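Local coordinates for predicted phosphatase, HAD family (Clostridium acetobutylicum, PDB 3MC1), which is a predicted phosphatase of the haloacid dehalogenase (HAD) superfamily that probably hydrolyses phosphate esters, although its substrate is not established, at residues Tyr4-Asp10 and Phe103-Thr109; Ile91-Ser96 and Lys124-Phe129. One frame throughout, in Å; residues are numbered along the deposited sequence.

Interaction 1. Residues Tyr4-Asp10 and Phe103-Thr109; sequences YNYVLFD and FHLVVAT. With NA (sodium ion), chain C.
With CG set beside its backbone N (chi1 -70°), the Tyr6 ring passes obliquely across His104, whose CG stands over one of its faces and whose CB is 3.5 Å from Tyr6 CD1; the planes of the two rings are inclined by 35°. Tyr4, by contrast, has CG wedged between its backbone N and carbonyl carbon (chi1 61°), a setting that brings CE1 to 3.5 Å from CE1 of Phe103. Val7 CG2 touches Phe103 CD1, and on the sheet face of Val7 and Phe9, Leu105 CD2 meets both Val7 CB and Phe9 CE2. On the opposite face Leu8 and Val106 run side by side, CG to CB 4.0 Å. The backbones pair in parallel, the amide of His104 giving a nearly straight bond to Asn5 O (2.7 Å), and that of Phe9 a more bent one to Val106 O (2.8 Å). These are neighbouring strands of the Rossmann-like HAD sheet, with 131-135 beyond 104-109 and 162-166 on the far side of 6-9. Helix 91-101 covers Phe9, Phe103 and Leu105, while helix 144-155 covers Leu8, Val106 and Ala108. Past the end of strand 6-9, Asp10 OD2 binds the sodium ion at 2.1 Å, joined there by two waters, Asp12 and Asp167. Its other oxygen, OD1, lies 3.1 Å from OG1 of Thr109, a hydroxyl oxygen that accepts a hydrogen bond from the amide of Lys111.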
loop_
_atom_site.group_PDB
_atom_site.type_symbol
_atom_site.label_atom_id
_atom_site.label_comp_id
_atom_site.label_asym_id
_atom_site.label_seq_id
_atom_site.Cartn_x
_atom_site.Cartn_y
_atom_site.Cartn_z
ATOM N N TYR A 4 -13.320 -17.401 -4.710
ATOM C CA TYR A 4 -11.891 -17.239 -4.492
ATOM C C TYR A 4 -11.737 -17.097 -2.974
ATOM O O TYR A 4 -12.633 -16.589 -2.295
ATOM C CB TYR A 4 -11.353 -16.025 -5.272
ATOM C CG TYR A 4 -11.958 -14.695 -4.901
ATOM C CD1 TYR A 4 -11.469 -13.968 -3.815
ATOM C CD2 TYR A 4 -13.048 -14.177 -5.608
ATOM C CE1 TYR A 4 -12.049 -12.764 -3.434
ATOM C CE2 TYR A 4 -13.637 -12.967 -5.231
ATOM C CZ TYR A 4 -13.130 -12.271 -4.141
ATOM O OH TYR A 4 -13.706 -11.082 -3.740
ATOM N N ASN A 5 -10.620 -17.575 -2.441
ATOM C CA ASN A 5 -10.401 -17.561 -0.998
ATOM C C ASN A 5 -9.468 -16.499 -0.430
ATOM O O ASN A 5 -9.451 -16.277 0.781
ATOM C CB ASN A 5 -9.881 -18.933 -0.562
ATOM C CG ASN A 5 -10.890 -20.039 -0.787
ATOM O OD1 ASN A 5 -11.917 -20.105 -0.112
ATOM N ND2 ASN A 5 -10.607 -20.912 -1.747
ATOM N N TYR A 6 -8.699 -15.843 -1.288
ATOM C CA TYR A 6 -7.743 -14.854 -0.805
ATOM C C TYR A 6 -7.996 -13.432 -1.260
ATOM O O TYR A 6 -8.399 -13.185 -2.395
ATOM C CB TYR A 6 -6.336 -15.270 -1.215
ATOM C CG TYR A 6 -5.818 -16.490 -0.494
ATOM C CD1 TYR A 6 -5.044 -16.365 0.663
ATOM C CD2 TYR A 6 -6.069 -17.771 -0.987
ATOM C CE1 TYR A 6 -4.523 -17.492 1.308
ATOM C CE2 TYR A 6 -5.557 -18.900 -0.351
ATOM C CZ TYR A 6 -4.782 -18.754 0.792
ATOM O OH TYR A 6 -4.257 -19.870 1.403
ATOM N N VAL A 7 -7.754 -12.500 -0.345
ATOM C CA VAL A 7 -7.927 -11.088 -0.618
ATOM C C VAL A 7 -6.644 -10.374 -0.165
ATOM O O VAL A 7 -6.334 -10.341 1.028
ATOM C CB VAL A 7 -9.123 -10.507 0.167
ATOM C CG1 VAL A 7 -9.311 -9.043 -0.200
ATOM C CG2 VAL A 7 -10.421 -11.305 -0.122
ATOM N N LEU A 8 -5.892 -9.842 -1.126
ATOM C CA LEU A 8 -4.662 -9.099 -0.831
ATOM C C LEU A 8 -4.986 -7.600 -0.790
ATOM O O LEU A 8 -5.753 -7.098 -1.605
ATOM C CB LEU A 8 -3.595 -9.376 -1.896
ATOM C CG LEU A 8 -2.758 -10.656 -1.741
ATOM C CD1 LEU A 8 -3.655 -11.894 -1.797
ATOM C CD2 LEU A 8 -1.685 -10.709 -2.837
ATOM N N PHE A 9 -4.396 -6.897 0.174
ATOM C CA PHE A 9 -4.621 -5.467 0.364
ATOM C C PHE A 9 -3.295 -4.724 0.408
ATOM O O PHE A 9 -2.307 -5.238 0.946
ATOM C CB PHE A 9 -5.275 -5.180 1.724
ATOM C CG PHE A 9 -6.688 -5.702 1.887
ATOM C CD1 PHE A 9 -7.781 -4.874 1.650
ATOM C CD2 PHE A 9 -6.915 -6.993 2.362
ATOM C CE1 PHE A 9 -9.090 -5.326 1.899
ATOM C CE2 PHE A 9 -8.209 -7.454 2.609
ATOM C CZ PHE A 9 -9.298 -6.620 2.382
ATOM N N ASP A 10 -3.271 -3.515 -0.139
ATOM C CA ASP A 10 -2.069 -2.703 -0.004
ATOM C C ASP A 10 -2.305 -2.085 1.375
ATOM O O ASP A 10 -3.390 -2.255 1.947
ATOM C CB ASP A 10 -1.987 -1.614 -1.069
ATOM C CG ASP A 10 -0.716 -0.786 -0.945
ATOM O OD1 ASP A 10 0.345 -1.368 -0.610
ATOM O OD2 ASP A 10 -0.775 0.440 -1.176
ATOM N N PHE A 103 -12.827 -15.751 4.152
ATOM C CA PHE A 103 -11.730 -15.242 3.332
ATOM C C PHE A 103 -10.408 -15.262 4.107
ATOM O O PHE A 103 -10.391 -15.087 5.326
ATOM C CB PHE A 103 -12.006 -13.791 2.914
ATOM C CG PHE A 103 -13.015 -13.639 1.810
ATOM C CD1 PHE A 103 -12.729 -14.082 0.524
ATOM C CD2 PHE A 103 -14.239 -13.015 2.051
ATOM C CE1 PHE A 103 -13.644 -13.904 -0.512
ATOM C CE2 PHE A 103 -15.168 -12.831 1.025
ATOM C CZ PHE A 103 -14.870 -13.277 -0.266
ATOM N N HIS A 104 -9.309 -15.495 3.397
ATOM C CA HIS A 104 -7.982 -15.455 4.008
ATOM C C HIS A 104 -7.462 -14.091 3.557
ATOM O O HIS A 104 -7.429 -13.813 2.354
ATOM C CB HIS A 104 -7.077 -16.560 3.464
ATOM C CG HIS A 104 -7.407 -17.923 3.984
ATOM N ND1 HIS A 104 -8.532 -18.619 3.591
ATOM C CD2 HIS A 104 -6.776 -18.711 4.886
ATOM C CE1 HIS A 104 -8.578 -19.774 4.230
ATOM N NE2 HIS A 104 -7.523 -19.854 5.022
ATOM N N LEU A 105 -7.070 -13.244 4.509
ATOM C CA LEU A 105 -6.615 -11.891 4.190
ATOM C C LEU A 105 -5.101 -11.756 4.239
ATOM O O LEU A 105 -4.460 -12.281 5.146
ATOM C CB LEU A 105 -7.271 -10.881 5.149
ATOM C CG LEU A 105 -8.789 -11.041 5.368
ATOM C CD1 LEU A 105 -9.324 -9.960 6.322
ATOM C CD2 LEU A 105 -9.510 -10.959 4.036
ATOM N N VAL A 106 -4.541 -11.036 3.263
ATOM C CA VAL A 106 -3.095 -10.848 3.174
ATOM C C VAL A 106 -2.745 -9.400 2.841
ATOM O O VAL A 106 -3.459 -8.739 2.095
ATOM C CB VAL A 106 -2.489 -11.757 2.049
ATOM C CG1 VAL A 106 -0.972 -11.572 1.962
ATOM C CG2 VAL A 106 -2.815 -13.234 2.324
ATOM N N VAL A 107 -1.656 -8.893 3.412
ATOM C CA VAL A 107 -1.230 -7.543 3.075
ATOM C C VAL A 107 -0.064 -7.716 2.104
ATOM O O VAL A 107 0.874 -8.464 2.369
ATOM C CB VAL A 107 -0.732 -6.732 4.301
ATOM C CG1 VAL A 107 -0.082 -5.424 3.819
ATOM C CG2 VAL A 107 -1.894 -6.414 5.231
ATOM N N ALA A 108 -0.147 -7.035 0.969
ATOM C CA ALA A 108 0.899 -7.078 -0.044
ATOM C C ALA A 108 1.200 -5.606 -0.300
ATOM O O ALA A 108 0.415 -4.910 -0.944
ATOM C CB ALA A 108 0.385 -7.753 -1.309
ATOM N N THR A 109 2.337 -5.135 0.204
ATOM C CA THR A 109 2.682 -3.726 0.082
ATOM C C THR A 109 4.142 -3.435 -0.263
ATOM O O THR A 109 5.027 -4.246 0.010
ATOM C CB THR A 109 2.335 -3.001 1.412
ATOM O OG1 THR A 109 2.697 -1.621 1.329
ATOM C CG2 THR A 109 3.079 -3.644 2.585
HETATM NA NA NA C . -1.490 2.398 -1.508
HETATM O O HOH W 1 -1.312 4.766 -1.494
HETATM O O HOH W 2 -0.425 1.970 -3.398
#

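Interaction 2. Residues Ile91-Ser96 and Lys124-Phe129; sequences IEALLS and KLAFYF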
loop_
_atom_site.group_PDB
_atom_site.type_symbol
_atom_site.label_atom_id
_atom_site.label_comp_id
_atom_site.label_asym_id
_atom_site.label_seq_id
_atom_site.Cartn_x
_atom_site.Cartn_y
_atom_site.Cartn_z
ATOM N N ILE A 91 -12.816 0.118 7.973
ATOM C CA ILE A 91 -11.855 -0.931 7.643
ATOM C C ILE A 91 -11.840 -2.131 8.584
ATOM O O ILE A 91 -11.900 -3.265 8.126
ATOM C CB ILE A 91 -10.409 -0.376 7.517
ATOM C CG1 ILE A 91 -10.246 0.362 6.182
ATOM C CG2 ILE A 91 -9.401 -1.525 7.618
ATOM C CD1 ILE A 91 -10.460 -0.511 4.953
ATOM N N GLU A 92 -11.741 -1.912 9.888
ATOM C CA GLU A 92 -11.737 -3.063 10.779
ATOM C C GLU A 92 -13.039 -3.860 10.643
ATOM O O GLU A 92 -13.021 -5.089 10.659
ATOM C CB GLU A 92 -11.523 -2.641 12.235
ATOM C CG GLU A 92 -11.646 -3.797 13.205
ATOM C CD GLU A 92 -11.016 -3.501 14.555
ATOM O OE1 GLU A 92 -10.868 -2.310 14.904
ATOM O OE2 GLU A 92 -10.686 -4.464 15.272
ATOM N N ALA A 93 -14.162 -3.157 10.510
ATOM C CA ALA A 93 -15.458 -3.818 10.339
ATOM C C ALA A 93 -15.382 -4.706 9.084
ATOM O O ALA A 93 -15.825 -5.857 9.086
ATOM C CB ALA A 93 -16.542 -2.781 10.182
ATOM N N LEU A 94 -14.797 -4.163 8.021
ATOM C CA LEU A 94 -14.628 -4.891 6.764
ATOM C C LEU A 94 -13.817 -6.170 6.969
ATOM O O LEU A 94 -14.257 -7.260 6.587
ATOM C CB LEU A 94 -13.925 -4.001 5.721
ATOM C CG LEU A 94 -13.526 -4.705 4.409
ATOM C CD1 LEU A 94 -14.780 -5.185 3.674
ATOM C CD2 LEU A 94 -12.730 -3.765 3.530
ATOM N N LEU A 95 -12.637 -6.029 7.575
ATOM C CA LEU A 95 -11.752 -7.164 7.834
ATOM C C LEU A 95 -12.435 -8.246 8.654
ATOM O O LEU A 95 -12.296 -9.435 8.357
ATOM C CB LEU A 95 -10.501 -6.698 8.574
ATOM C CG LEU A 95 -9.646 -5.656 7.850
ATOM C CD1 LEU A 95 -8.473 -5.228 8.742
ATOM C CD2 LEU A 95 -9.138 -6.253 6.552
ATOM N N SER A 96 -13.153 -7.836 9.696
ATOM C CA SER A 96 -13.847 -8.800 10.545
ATOM C C SER A 96 -14.878 -9.556 9.706
ATOM O O SER A 96 -14.891 -10.785 9.696
ATOM C CB SER A 96 -14.550 -8.088 11.704
ATOM O OG SER A 96 -15.117 -9.024 12.607
ATOM N N LYS A 124 -3.877 -2.670 16.070
ATOM C CA LYS A 124 -4.626 -3.855 16.494
ATOM C C LYS A 124 -5.400 -4.567 15.383
ATOM O O LYS A 124 -6.472 -5.131 15.620
ATOM C CB LYS A 124 -5.577 -3.458 17.622
ATOM C CG LYS A 124 -4.862 -2.728 18.761
ATOM C CD LYS A 124 -5.833 -2.145 19.754
ATOM C CE LYS A 124 -5.112 -1.315 20.815
ATOM N NZ LYS A 124 -6.052 -0.879 21.889
ATOM N N LEU A 125 -4.849 -4.559 14.176
ATOM C CA LEU A 125 -5.497 -5.208 13.036
ATOM C C LEU A 125 -4.651 -6.371 12.535
ATOM O O LEU A 125 -5.070 -7.109 11.649
ATOM C CB LEU A 125 -5.674 -4.205 11.883
ATOM C CG LEU A 125 -6.422 -2.885 12.113
ATOM C CD1 LEU A 125 -6.397 -2.071 10.829
ATOM C CD2 LEU A 125 -7.862 -3.148 12.546
ATOM N N ALA A 126 -3.466 -6.546 13.112
ATOM C CA ALA A 126 -2.549 -7.587 12.650
ATOM C C ALA A 126 -3.077 -9.019 12.554
ATOM O O ALA A 126 -2.779 -9.730 11.598
ATOM C CB ALA A 126 -1.278 -7.567 13.498
ATOM N N PHE A 127 -3.862 -9.448 13.532
ATOM C CA PHE A 127 -4.361 -10.815 13.529
ATOM C C PHE A 127 -5.450 -11.148 12.517
ATOM O O PHE A 127 -5.816 -12.318 12.348
ATOM C CB PHE A 127 -4.786 -11.182 14.946
ATOM C CG PHE A 127 -3.619 -11.402 15.865
ATOM C CD1 PHE A 127 -2.763 -12.478 15.663
ATOM C CD2 PHE A 127 -3.356 -10.518 16.905
ATOM C CE1 PHE A 127 -1.657 -12.673 16.487
ATOM C CE2 PHE A 127 -2.253 -10.701 17.738
ATOM C CZ PHE A 127 -1.402 -11.779 17.532
ATOM N N TYR A 128 -5.966 -10.129 11.839
ATOM C CA TYR A 128 -6.987 -10.356 10.817
ATOM C C TYR A 128 -6.300 -10.927 9.582
ATOM O O TYR A 128 -6.947 -11.495 8.696
ATOM C CB TYR A 128 -7.661 -9.046 10.423
ATOM C CG TYR A 128 -8.635 -8.488 11.435
ATOM C CD1 TYR A 128 -9.791 -9.192 11.785
ATOM C CD2 TYR A 128 -8.418 -7.245 12.026
ATOM C CE1 TYR A 128 -10.707 -8.671 12.698
ATOM C CE2 TYR A 128 -9.329 -6.708 12.942
ATOM C CZ TYR A 128 -10.472 -7.428 13.272
ATOM O OH TYR A 128 -11.370 -6.901 14.160
ATOM N N PHE A 129 -4.978 -10.797 9.538
ATOM C CA PHE A 129 -4.212 -11.237 8.375
ATOM C C PHE A 129 -3.453 -12.535 8.519
ATOM O O PHE A 129 -2.894 -12.826 9.574
ATOM C CB PHE A 129 -3.233 -10.121 7.974
ATOM C CG PHE A 129 -3.919 -8.831 7.619
ATOM C CD1 PHE A 129 -4.520 -8.671 6.365
ATOM C CD2 PHE A 129 -4.061 -7.818 8.570
ATOM C CE1 PHE A 129 -5.257 -7.524 6.067
ATOM C CE2 PHE A 129 -4.798 -6.672 8.281
ATOM C CZ PHE A 129 -5.398 -6.526 7.028
#
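Leu95 and Tyr128 meet at the centre of this contact, the leucine reaching over one face of the ring: its CB stands 4.1 Å from the ring centroid and 20° off the normal, a CH-pi contact displaced toward the CG side of the ring. Farther along the same leucine, CD1 turns to Phe129, coming within 3.8 Å of CZ, and CD2 touches that ring as well, so both methyls of Leu95 rest against Phe129. At the phenol end of Tyr128, OH donates a hydrogen bond to Glu92 OE2 at 2.8 Å. The carboxylate oxygen lies at the edge of the ring, in its plane, and accepts through its anti lone pair, while the carboxylate itself is turned 82° from the ring. Glu92 gets there because CG is anti to the backbone N (chi1 174°) and the chain stays extended beyond it. The aliphatic part of that arm also packs on Leu125, with CB 3.7 Å from CD2. One turn along the helix from Glu92, the CA of Ser96 approaches CE1 of Tyr128 at 3.8 Å.

Behind these groups, the backbone amide of Tyr128 bonds to Leu125 O and that of Phe129 to Ala126 O, which holds the short 3-10 turn that presents both rings to the helix. Lys124 precedes it with positive phi, in a Schellman motif that closes helix 113-122. Leu95 and Phe129 both continue inward onto Leu105 of strand 104-109. Strand 104-109, helix 113-122 and strand 131-135 form a beta-alpha-beta crossover of the Rossmann-like HAD fold, and the turn packed here against helix 91-101 is its connection from helix to second strand.

Interaction 2 lies directly against the face of interaction 1 that carries Leu105 and Val107, with the centres of the two contacts 11 Å apart. Leu105 is the main joint: its CB is 3.6 Å from Tyr128 O and its CD1 is 3.6 Å from Leu95 O, so one strand residue touches both segments of interaction 2. Val107 adds a second point, CG2 to Phe129 CE1 at 3.6 Å. Helix 91-101 leads straight into strand 104-109, and the segments alternate along the chain. The sodium site belongs to interaction 1, through Asp10; from interaction 2, the nearest side-chain atom of Ile91 is about 11 Å from the ion.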